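Local coordinates for protein putative hydroxymethylglutaryl-CoA synthase (Streptococcus mutans, PDB 3SQZ) that binds coenzyme A and, as a thiolase-fold member of its family, probably makes hydroxymethylglutaryl-CoA from acetyl-CoA and acetoacetyl-CoA, at residues A[51-56]-A[71-76]; A[175-180]-A[308-313]; A[39-44]-A[199-204]; A[91-96]-A[191-196]. All blocks are in the same frame, centred on the assembly; numbering follows the deposited sequence. Where two conformers were deposited one is given.

Contact 1: residues A[51-56]-A[71-76]; sequences LNMKDL and LLLNAL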
# COMPACT_ATOMS: atom_id res chain seq x y z
N LEU A 51 -6.82 14.81 6.72
CA LEU A 51 -6.33 16.17 6.57
C LEU A 51 -6.61 16.59 5.13
O LEU A 51 -6.09 16.00 4.18
CB LEU A 51 -4.83 16.24 6.87
CG LEU A 51 -4.18 17.61 6.63
CD1 LEU A 51 -4.74 18.67 7.58
CD2 LEU A 51 -2.67 17.49 6.79
N ASN A 52 -7.44 17.61 4.97
CA ASN A 52 -7.75 18.11 3.64
C ASN A 52 -6.61 19.01 3.15
O ASN A 52 -6.12 19.86 3.90
CB ASN A 52 -9.12 18.80 3.63
CG ASN A 52 -10.26 17.79 3.76
OD1 ASN A 52 -10.17 16.67 3.25
ND2 ASN A 52 -11.33 18.19 4.44
N MET A 53 -6.18 18.80 1.91
CA MET A 53 -5.01 19.51 1.41
C MET A 53 -5.20 21.03 1.37
O MET A 53 -4.25 21.78 1.58
CB MET A 53 -4.60 18.99 0.03
CG MET A 53 -4.08 17.55 0.08
SD MET A 53 -2.64 17.31 1.15
CE MET A 53 -1.31 17.66 0.01
N LYS A 54 -6.42 21.48 1.13
CA LYS A 54 -6.65 22.92 1.13
C LYS A 54 -6.39 23.52 2.51
O LYS A 54 -5.94 24.67 2.61
CB LYS A 54 -8.07 23.24 0.66
CG LYS A 54 -9.14 22.73 1.58
CD LYS A 54 -10.52 22.92 0.98
CE LYS A 54 -11.58 22.49 1.96
NZ LYS A 54 -12.93 22.57 1.36
N ASP A 55 -6.67 22.76 3.56
CA ASP A 55 -6.39 23.23 4.92
C ASP A 55 -4.89 23.31 5.18
O ASP A 55 -4.40 24.26 5.79
CB ASP A 55 -7.07 22.34 5.97
CG ASP A 55 -8.58 22.50 6.01
OD1 ASP A 55 -9.10 23.52 5.49
OD2 ASP A 55 -9.26 21.63 6.58
N LEU A 56 -4.15 22.29 4.73
CA LEU A 56 -2.70 22.30 4.87
C LEU A 56 -2.12 23.48 4.09
O LEU A 56 -1.25 24.19 4.59
CB LEU A 56 -2.11 20.98 4.37
CG LEU A 56 -0.59 20.86 4.49
CD1 LEU A 56 -0.12 20.92 5.95
CD2 LEU A 56 -0.09 19.58 3.83
N LEU A 71 0.49 17.97 -7.18
CA LEU A 71 0.65 16.62 -6.65
C LEU A 71 -0.49 15.69 -7.05
O LEU A 71 -0.35 14.47 -6.99
CB LEU A 71 0.74 16.65 -5.13
CG LEU A 71 1.87 17.50 -4.55
CD1 LEU A 71 1.83 17.45 -3.03
CD2 LEU A 71 3.21 17.05 -5.09
N LEU A 72 -1.62 16.29 -7.46
CA LEU A 72 -2.87 15.55 -7.68
C LEU A 72 -3.36 14.87 -6.40
O LEU A 72 -3.75 13.70 -6.41
CB LEU A 72 -2.75 14.56 -8.85
CG LEU A 72 -2.50 15.21 -10.22
CD1 LEU A 72 -2.16 14.15 -11.25
CD2 LEU A 72 -3.68 16.05 -10.68
N LEU A 73 -3.33 15.61 -5.30
CA LEU A 73 -3.83 15.13 -4.02
C LEU A 73 -4.93 16.04 -3.49
O LEU A 73 -4.80 17.27 -3.52
CB LEU A 73 -2.71 15.06 -2.98
CG LEU A 73 -1.73 13.90 -3.10
CD1 LEU A 73 -0.56 14.09 -2.15
CD2 LEU A 73 -2.43 12.58 -2.81
N ASN A 74 -5.99 15.43 -2.97
CA ASN A 74 -7.10 16.16 -2.36
C ASN A 74 -7.06 16.11 -0.83
O ASN A 74 -7.41 17.08 -0.17
CB ASN A 74 -8.44 15.61 -2.84
CG ASN A 74 -8.62 15.75 -4.33
OD1 ASN A 74 -9.26 14.91 -4.96
ND2 ASN A 74 -8.06 16.80 -4.90
N ALA A 75 -6.67 14.97 -0.29
CA ALA A 75 -6.73 14.75 1.15
C ALA A 75 -5.82 13.59 1.52
O ALA A 75 -5.47 12.77 0.67
CB ALA A 75 -8.17 14.45 1.57
N LEU A 76 -5.45 13.52 2.79
CA LEU A 76 -4.51 12.51 3.32
C LEU A 76 -5.11 11.86 4.56
O LEU A 76 -5.61 12.59 5.41
CB LEU A 76 -3.22 13.20 3.77
CG LEU A 76 -2.55 14.22 2.85
CD1 LEU A 76 -1.34 14.82 3.55
CD2 LEU A 76 -2.15 13.58 1.54
O HOH W 1 -8.47 19.70 -0.12

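Contact 2: residues A[175-180]-A[308-313]; sequences AKYGIG and IGNIYT. With COA (coenzyme A), chain D.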
# COMPACT_ATOMS: atom_id res chain seq x y z
N ALA A 175 2.90 6.98 6.42
CA ALA A 175 3.87 7.86 5.81
C ALA A 175 3.87 9.18 6.56
O ALA A 175 2.89 9.93 6.53
CB ALA A 175 3.57 8.05 4.34
N LYS A 176 4.98 9.45 7.25
CA LYS A 176 5.10 10.55 8.18
C LYS A 176 6.42 11.25 7.90
O LYS A 176 7.49 10.64 8.07
CB LYS A 176 5.05 9.97 9.61
CG LYS A 176 5.10 10.98 10.73
CD LYS A 176 4.89 10.33 12.09
CE LYS A 176 3.49 9.73 12.21
NZ LYS A 176 3.24 9.11 13.55
N TYR A 177 6.36 12.50 7.45
CA TYR A 177 7.55 13.20 6.96
C TYR A 177 7.98 14.35 7.85
O TYR A 177 9.16 14.70 7.87
CB TYR A 177 7.34 13.73 5.55
CG TYR A 177 7.32 12.70 4.45
CD1 TYR A 177 8.43 12.53 3.61
CD2 TYR A 177 6.20 11.93 4.20
CE1 TYR A 177 8.40 11.62 2.57
CE2 TYR A 177 6.17 11.01 3.18
CZ TYR A 177 7.26 10.87 2.36
OH TYR A 177 7.20 9.95 1.33
N GLY A 178 7.03 14.97 8.55
CA GLY A 178 7.35 16.05 9.47
C GLY A 178 6.74 17.39 9.09
O GLY A 178 6.59 17.74 7.91
N ILE A 179 6.40 18.16 10.11
CA ILE A 179 5.86 19.50 9.92
C ILE A 179 6.84 20.39 9.17
O ILE A 179 8.01 20.49 9.54
CB ILE A 179 5.52 20.14 11.27
CG1 ILE A 179 4.43 19.33 11.97
CG2 ILE A 179 5.11 21.60 11.09
CD1 ILE A 179 4.19 19.72 13.41
N GLY A 180 6.36 21.05 8.12
CA GLY A 180 7.16 22.03 7.41
C GLY A 180 8.11 21.43 6.38
O GLY A 180 8.82 22.17 5.70
N ILE A 308 -6.34 9.56 0.09
CA ILE A 308 -5.66 8.85 1.17
C ILE A 308 -4.21 9.28 1.36
O ILE A 308 -3.70 9.31 2.48
CB ILE A 308 -5.72 7.32 0.91
CG1 ILE A 308 -7.16 6.86 1.08
CG2 ILE A 308 -4.75 6.55 1.81
CD1 ILE A 308 -7.46 5.54 0.44
N GLY A 309 -3.53 9.63 0.27
CA GLY A 309 -2.12 9.96 0.35
C GLY A 309 -1.24 8.75 0.18
O GLY A 309 -1.66 7.71 -0.35
N ASN A 310 0.00 8.88 0.62
CA ASN A 310 1.02 7.85 0.48
C ASN A 310 0.87 6.80 1.57
O ASN A 310 0.81 7.13 2.75
CB ASN A 310 2.38 8.55 0.61
CG ASN A 310 3.56 7.68 0.26
OD1 ASN A 310 3.42 6.51 -0.08
ND2 ASN A 310 4.74 8.28 0.31
N ILE A 311 0.83 5.52 1.18
CA ILE A 311 0.82 4.43 2.15
C ILE A 311 1.99 3.48 1.94
O ILE A 311 1.95 2.31 2.32
CB ILE A 311 -0.55 3.70 2.23
CG1 ILE A 311 -0.86 2.89 0.97
CG2 ILE A 311 -1.66 4.71 2.55
CD1 ILE A 311 -2.04 1.94 1.15
N TYR A 312 3.07 4.02 1.35
CA TYR A 312 4.31 3.28 1.18
C TYR A 312 4.08 1.89 0.54
O TYR A 312 3.65 1.82 -0.63
CB TYR A 312 5.11 3.20 2.49
CG TYR A 312 5.68 4.51 3.04
CD1 TYR A 312 6.06 5.57 2.22
CD2 TYR A 312 5.92 4.63 4.41
CE1 TYR A 312 6.64 6.72 2.76
CE2 TYR A 312 6.49 5.75 4.95
CZ TYR A 312 6.85 6.80 4.13
OH TYR A 312 7.42 7.94 4.66
N THR A 313 4.35 0.80 1.26
CA THR A 313 4.26 -0.53 0.66
C THR A 313 2.92 -0.83 0.01
O THR A 313 2.85 -1.56 -0.97
CB THR A 313 4.56 -1.67 1.68
OG1 THR A 313 3.62 -1.61 2.76
CG2 THR A 313 6.00 -1.60 2.19
N1A COA D . -0.03 25.07 -9.56
C2A COA D . 0.17 23.85 -10.10
N3A COA D . 1.30 23.12 -9.78
C4A COA D . 2.22 23.65 -8.91
C5A COA D . 2.02 24.92 -8.35
C6A COA D . 0.92 25.62 -8.67
N6A COA D . 0.70 26.91 -8.09
N7A COA D . 3.08 25.19 -7.53
C8A COA D . 3.92 24.16 -7.56
N9A COA D . 3.37 23.20 -8.46
C1B COA D . 3.88 21.86 -8.69
C2B COA D . 4.97 21.48 -9.72
O2B COA D . 5.40 22.17 -10.81
C3B COA D . 5.03 19.97 -9.54
O3B COA D . 4.72 19.03 -10.49
P3B COA D . 5.67 18.70 -11.67
O7A COA D . 6.85 17.81 -11.13
O8A COA D . 4.77 17.89 -12.66
O9A COA D . 6.18 19.97 -12.29
C4B COA D . 4.75 19.84 -8.09
O4B COA D . 3.57 20.65 -7.94
C5B COA D . 5.77 19.62 -7.03
O5B COA D . 6.48 20.82 -6.97
P1A COA D . 7.69 20.98 -5.97
O1A COA D . 8.77 19.85 -6.24
O2A COA D . 8.30 22.36 -6.12
O3A COA D . 7.07 20.79 -4.52
P2A COA D . 7.92 20.44 -3.22
O4A COA D . 9.34 21.11 -3.27
O5A COA D . 7.16 20.91 -2.00
O6A COA D . 8.11 18.85 -3.14
CBP COA D . 7.55 16.50 -3.42
CCP COA D . 7.18 17.95 -3.68
CDP COA D . 8.85 16.21 -4.07
CEP COA D . 6.49 15.58 -3.99
CAP COA D . 7.64 16.33 -1.93
OAP COA D . 6.41 16.34 -1.33
C9P COA D . 8.43 15.10 -1.53
O9P COA D . 9.66 15.05 -1.60
N8P COA D . 7.64 13.97 -1.00
C7P COA D . 8.24 12.68 -0.74
C6P COA D . 8.59 11.91 -1.99
C5P COA D . 9.09 10.49 -1.70
O5P COA D . 8.82 9.93 -0.67
N4P COA D . 9.82 9.80 -2.73
C3P COA D . 10.22 8.40 -2.52
C2P COA D . 9.52 7.37 -3.37
S1P COA D . 9.39 7.72 -5.09
O HOH W 2 7.48 7.88 7.42

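Contact 3: residues A[39-44]-A[199-204]; sequences IDKIGF and DPRILI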
# COMPACT_ATOMS: atom_id res chain seq x y z
N ILE A 39 -4.21 -13.66 -6.37
CA ILE A 39 -4.93 -12.87 -5.39
C ILE A 39 -6.41 -13.22 -5.44
O ILE A 39 -7.10 -13.01 -6.44
CB ILE A 39 -4.73 -11.36 -5.64
CG1 ILE A 39 -3.24 -10.99 -5.59
CG2 ILE A 39 -5.53 -10.54 -4.64
CD1 ILE A 39 -2.93 -9.59 -6.08
N ASP A 40 -6.89 -13.77 -4.33
CA ASP A 40 -8.27 -14.20 -4.20
C ASP A 40 -9.16 -13.09 -3.65
O ASP A 40 -10.30 -12.95 -4.08
CB ASP A 40 -8.33 -15.42 -3.28
CG ASP A 40 -9.71 -16.01 -3.18
OD1 ASP A 40 -10.30 -16.36 -4.23
OD2 ASP A 40 -10.21 -16.13 -2.04
N LYS A 41 -8.64 -12.36 -2.67
CA LYS A 41 -9.37 -11.27 -2.03
C LYS A 41 -8.40 -10.16 -1.68
O LYS A 41 -7.22 -10.43 -1.39
CB LYS A 41 -10.12 -11.76 -0.78
CG LYS A 41 -11.30 -12.68 -1.12
CD LYS A 41 -12.12 -13.10 0.09
CE LYS A 41 -11.35 -14.09 0.96
NZ LYS A 41 -12.24 -14.78 1.96
N ILE A 42 -8.89 -8.92 -1.71
CA ILE A 42 -8.14 -7.74 -1.32
C ILE A 42 -8.95 -6.96 -0.28
O ILE A 42 -10.11 -6.63 -0.53
CB ILE A 42 -7.84 -6.80 -2.51
CG1 ILE A 42 -7.13 -7.54 -3.64
CG2 ILE A 42 -7.04 -5.60 -2.06
CD1 ILE A 42 -7.03 -6.75 -4.94
N GLY A 43 -8.33 -6.69 0.86
CA GLY A 43 -8.93 -5.86 1.89
C GLY A 43 -8.16 -4.57 2.03
O GLY A 43 -6.96 -4.52 1.72
N PHE A 44 -8.84 -3.52 2.47
CA PHE A 44 -8.17 -2.25 2.71
C PHE A 44 -8.74 -1.58 3.94
O PHE A 44 -9.96 -1.52 4.11
CB PHE A 44 -8.32 -1.29 1.53
CG PHE A 44 -7.67 0.04 1.77
CD1 PHE A 44 -6.29 0.14 1.87
CD2 PHE A 44 -8.43 1.19 1.93
CE1 PHE A 44 -5.68 1.35 2.12
CE2 PHE A 44 -7.82 2.41 2.18
CZ PHE A 44 -6.45 2.49 2.27
N ASP A 199 -6.60 -21.12 -7.58
CA ASP A 199 -7.89 -20.76 -8.15
C ASP A 199 -8.43 -19.47 -7.56
O ASP A 199 -9.55 -19.41 -7.04
CB ASP A 199 -8.87 -21.91 -7.98
CG ASP A 199 -8.41 -23.16 -8.70
OD1 ASP A 199 -7.88 -23.02 -9.82
OD2 ASP A 199 -8.54 -24.26 -8.13
N PRO A 200 -7.62 -18.41 -7.65
CA PRO A 200 -8.01 -17.12 -7.06
C PRO A 200 -9.20 -16.50 -7.79
O PRO A 200 -9.39 -16.69 -8.99
CB PRO A 200 -6.78 -16.26 -7.30
CG PRO A 200 -6.19 -16.82 -8.54
CD PRO A 200 -6.37 -18.30 -8.42
N ARG A 201 -9.98 -15.71 -7.05
CA ARG A 201 -11.17 -15.09 -7.61
C ARG A 201 -10.96 -13.71 -8.21
O ARG A 201 -11.87 -13.20 -8.86
CB ARG A 201 -12.30 -15.09 -6.58
CG ARG A 201 -12.89 -16.48 -6.40
CD ARG A 201 -13.87 -16.56 -5.25
NE ARG A 201 -13.18 -16.41 -3.97
CZ ARG A 201 -13.79 -16.45 -2.80
NH1 ARG A 201 -15.10 -16.63 -2.72
NH2 ARG A 201 -13.08 -16.31 -1.69
N ILE A 202 -9.78 -13.11 -8.03
CA ILE A 202 -9.53 -11.79 -8.59
C ILE A 202 -8.45 -11.78 -9.67
O ILE A 202 -8.75 -11.46 -10.83
CB ILE A 202 -9.20 -10.72 -7.52
CG1 ILE A 202 -10.36 -10.59 -6.52
CG2 ILE A 202 -8.90 -9.38 -8.18
CD1 ILE A 202 -10.07 -9.65 -5.37
N LEU A 203 -7.22 -12.13 -9.31
CA LEU A 203 -6.10 -11.94 -10.22
C LEU A 203 -5.16 -13.13 -10.19
O LEU A 203 -4.55 -13.43 -9.16
CB LEU A 203 -5.32 -10.67 -9.86
CG LEU A 203 -4.32 -10.15 -10.91
CD1 LEU A 203 -5.06 -9.48 -12.07
CD2 LEU A 203 -3.31 -9.19 -10.29
N ILE A 204 -5.01 -13.79 -11.33
CA ILE A 204 -4.00 -14.83 -11.48
C ILE A 204 -2.64 -14.17 -11.65
O ILE A 204 -2.48 -13.28 -12.49
CB ILE A 204 -4.29 -15.68 -12.73
CG1 ILE A 204 -5.64 -16.39 -12.57
CG2 ILE A 204 -3.18 -16.70 -12.96
CD1 ILE A 204 -6.26 -16.81 -13.89
O HOH W 3 -11.00 -19.03 -4.25
O HOH W 4 -14.29 -16.51 0.89

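Contact 4: residues A[91-96]-A[191-196]; sequences GSANEI and SIAMLV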
# COMPACT_ATOMS: atom_id res chain seq x y z
N GLY A 91 -6.84 -4.80 10.71
CA GLY A 91 -8.10 -4.32 10.18
C GLY A 91 -8.29 -4.70 8.73
O GLY A 91 -9.37 -5.13 8.32
N SER A 92 -7.24 -4.56 7.92
CA SER A 92 -7.38 -4.85 6.50
C SER A 92 -7.65 -6.34 6.27
O SER A 92 -8.42 -6.70 5.39
CB SER A 92 -6.16 -4.34 5.70
OG SER A 92 -4.96 -5.04 6.00
N ALA A 93 -7.03 -7.20 7.08
CA ALA A 93 -7.28 -8.62 6.97
C ALA A 93 -8.69 -8.98 7.47
O ALA A 93 -9.36 -9.86 6.93
CB ALA A 93 -6.24 -9.39 7.74
N ASN A 94 -9.13 -8.30 8.52
CA ASN A 94 -10.44 -8.55 9.09
C ASN A 94 -11.55 -8.28 8.07
O ASN A 94 -12.62 -8.87 8.14
CB ASN A 94 -10.62 -7.68 10.33
CG ASN A 94 -11.88 -7.99 11.08
OD1 ASN A 94 -12.08 -9.10 11.57
ND2 ASN A 94 -12.74 -6.99 11.20
N GLU A 95 -11.27 -7.39 7.11
CA GLU A 95 -12.20 -7.08 6.03
C GLU A 95 -12.52 -8.29 5.16
O GLU A 95 -13.60 -8.36 4.57
CB GLU A 95 -11.62 -5.97 5.13
CG GLU A 95 -11.54 -4.59 5.76
CD GLU A 95 -12.85 -3.82 5.68
OE1 GLU A 95 -13.41 -3.68 4.57
OE2 GLU A 95 -13.32 -3.35 6.73
N ILE A 96 -11.58 -9.24 5.04
CA ILE A 96 -11.70 -10.29 4.03
C ILE A 96 -11.64 -11.74 4.52
O ILE A 96 -12.09 -12.63 3.82
CB ILE A 96 -10.65 -10.12 2.90
CG1 ILE A 96 -9.23 -10.05 3.48
CG2 ILE A 96 -10.96 -8.89 2.07
CD1 ILE A 96 -8.12 -10.27 2.44
N SER A 191 -3.48 0.16 5.06
CA SER A 191 -2.99 -1.19 4.87
C SER A 191 -3.85 -1.92 3.85
O SER A 191 -5.08 -1.87 3.90
CB SER A 191 -3.03 -1.99 6.17
OG SER A 191 -2.65 -3.35 5.95
N ILE A 192 -3.17 -2.62 2.95
CA ILE A 192 -3.78 -3.57 2.03
C ILE A 192 -3.52 -4.98 2.54
O ILE A 192 -2.40 -5.30 2.95
CB ILE A 192 -3.16 -3.42 0.62
CG1 ILE A 192 -3.66 -2.13 -0.05
CG2 ILE A 192 -3.43 -4.66 -0.23
CD1 ILE A 192 -5.05 -2.22 -0.63
N ALA A 193 -4.56 -5.81 2.54
CA ALA A 193 -4.42 -7.24 2.81
C ALA A 193 -4.73 -8.00 1.53
O ALA A 193 -5.72 -7.70 0.86
CB ALA A 193 -5.36 -7.67 3.92
N MET A 194 -3.91 -8.99 1.19
CA MET A 194 -4.15 -9.84 0.03
C MET A 194 -4.11 -11.29 0.46
O MET A 194 -3.15 -11.72 1.11
CB MET A 194 -3.12 -9.56 -1.07
CG MET A 194 -3.30 -8.19 -1.68
SD MET A 194 -2.03 -7.68 -2.85
CE MET A 194 -0.66 -7.38 -1.74
N LEU A 195 -5.16 -12.03 0.14
CA LEU A 195 -5.19 -13.46 0.38
C LEU A 195 -4.79 -14.16 -0.91
O LEU A 195 -5.43 -13.97 -1.95
CB LEU A 195 -6.58 -13.89 0.80
CG LEU A 195 -6.70 -15.37 1.16
CD1 LEU A 195 -5.94 -15.68 2.46
CD2 LEU A 195 -8.15 -15.78 1.26
N VAL A 196 -3.73 -14.97 -0.83
CA VAL A 196 -3.21 -15.67 -1.98
C VAL A 196 -3.53 -17.16 -1.87
O VAL A 196 -3.31 -17.75 -0.81
CB VAL A 196 -1.68 -15.46 -2.10
CG1 VAL A 196 -1.09 -16.28 -3.25
CG2 VAL A 196 -1.38 -13.97 -2.26

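Contact 1: residues A[51-56]-A[71-76]
M53 carries most of the side-chain contact, reaching from the first turn of helix 53-60 across the backbone of 71-76. Its CB lies 3.4 Å from N74 O, and CG rests just as near the same carbonyl group, above the peptide that leads into A75. The bend at chi2 (-59°) brings SD to 3.5 Å from L76 CG, the two side chains crossing at about a right angle. A second bend at chi3 (-88°) sends the terminal CE toward L71, a residue of the coenzyme A pocket, 4.4 Å from its CD1. F67 and S185 also pack on M53. Alongside, the backbones pair: L51 and L76 exchange two hydrogen bonds, with L51 N 2.8 Å from L76 O, while N52 and A75 form the non-hydrogen-bonded pair that follows. M53 N continues the pairing to N74 O at 3.0 Å, the donor standing above the carbonyl plane. A water accepts from K54 N and donates to that same oxygen, giving N74 O two donors. The result is a short antiparallel beta pairing of strands 49-52 and 75-78, closing a mostly helical excursion that brings L71 to the coenzyme A pocket.

Contact 2: residues A[175-180]-A[308-313]
A175, the last residue of strand 166-175, leads into a loop, and 308-313 leaves helix 305-308 through G309, which has positive phi. The CA atoms of A175 and I311 come within 5.9 Å. Within 308-313 an Asx turn shapes the chain: Y312 N donates to N310 OD1 at 2.9 Å, from above the carbonyl plane. A175 CB sits over one face of the Y312 ring in a CH-pi contact, 3.7 Å from the centroid and 18° off the normal, and also touches N310 O at 3.3 Å. This junction lies beside the acyl-CoA site of a thiolase-fold synthase; Y177 binds coenzyme A, N310 is predicted to bind hydroxymethylglutaryl-CoA, and the Y312 side chain lies close to E113, the predicted proton donor/acceptor. Y177 OH donates a short hydrogen bond of 2.6 Å to O5P of coenzyme A, the acceptor lying in the ring plane. N310 holds CG opposite its backbone N (chi1 -170°), which carries the amide to Y177: ND2 stands 3.1 Å from Y177 OH, at the ring edge, with ring and amide planes 36° apart. The two tyrosines come from opposite directions, Y312 OH over a face of Y177 and Y177 OH at the edge of Y312. A water in the Y312 ring plane is hydrogen-bonded to Y312 OH and accepts from K176 N.

Contact 3: residues A[39-44]-A[199-204]
A classic beta bulge marks the place where strand 203-213 starts alongside strand 37-45, with I202 and L203 both set against I39. I39 O accepts from L203 N at 3.0 Å and from I202 N at 3.1 Å, both donors in the carbonyl plane, and I39 N returns a bond to L203 O. Ahead of the bulge, P200 CB packs on I39 O, and R201 grips D40 side-on. R201 NE reaches D40 OD1 and R201 NH2 reaches D40 OD2, each at 2.9 Å and nearly straight. The carboxylate and guanidinium planes are only 16° apart, and both bonds arrive on the syn side, somewhat out of the carboxylate plane. D40 OD1 also takes R201 N on its anti lone pair and a water that bridges to D199 O, so OD1 has three donors and OD2 one from R201, which together hold the carboxylate's rotation. D40 extends CG away from its own backbone N (chi1 -175°), carrying the carboxylate to the arginine. Its backbone O is buried without a polar partner, I202 CG1 packing 3.4 Å from D40 O. K41 runs beside R201; a water accepts from K41 NZ and R201 NH2, and D101 is the salt-bridge partner of K41, which probably eases the proximity of the charges. I202 CD1 meets I42 CG1 at 4.0 Å. The whole is an antiparallel, bulged strand entry into the central mixed sheet of the thiolase fold.

Contact 4: residues A[91-96]-A[191-196]
S92 lays its side chain over the backbone of S191 and the methyl of A193, CB lying 3.2 Å from S191 O and OG 3.4 Å from A193 CB. Its OG stands between the backbone N and the carbonyl carbon (chi1 67°), and there it accepts a hydrogen bond of 2.9 Å from S191 OG. The same oxygen is hydrogen-bonded to A89 O, one turn earlier in helix 85-94. The next strand residue facing the helix, A193, points its CB at the helix backbone, 3.6 Å from A93 N, and its methyl lies 4.3 Å from A93 CB. Farther along the segment, I96 reaches the strand with CD1 alone: this methyl packs 4.1 Å from A193 CB and 4.3 Å from L195 CB. Small residues thus let the backbones come close, the CA atoms of A93 and A193 being 5.2 Å apart, as helix 85-94 packs on one face of the central sheet. On the other face, I192 and M194 turn to F317 of helix 315-326. The buried S92 OG is engaged by both S191 OG and A89 O, so the hydroxyl pair sits satisfied in an otherwise apolar interface.

Contacts 3 and 4 are neighbours in the central sheet, their centres 10 Å apart: strand 37-45 lies between the strands of 199-204 and 191-196, with D40 N 2.8 Å from L195 O and G43 N 2.8 Å from A193 O. Contact 2 meets contact 3 through F44, whose CE2 lies 3.6 Å from I308 CD1. It also touches contact 1, where L76 CD2 comes 3.8 Å from G309 CA. Contacts 1 and 2 both border coenzyme A, through L71 and Y177, and their centres are 12 Å apart. Contact 3 lies away from the annotated sites, 31 Å from contact 1 between centres, on the opposite side of the chain's centre.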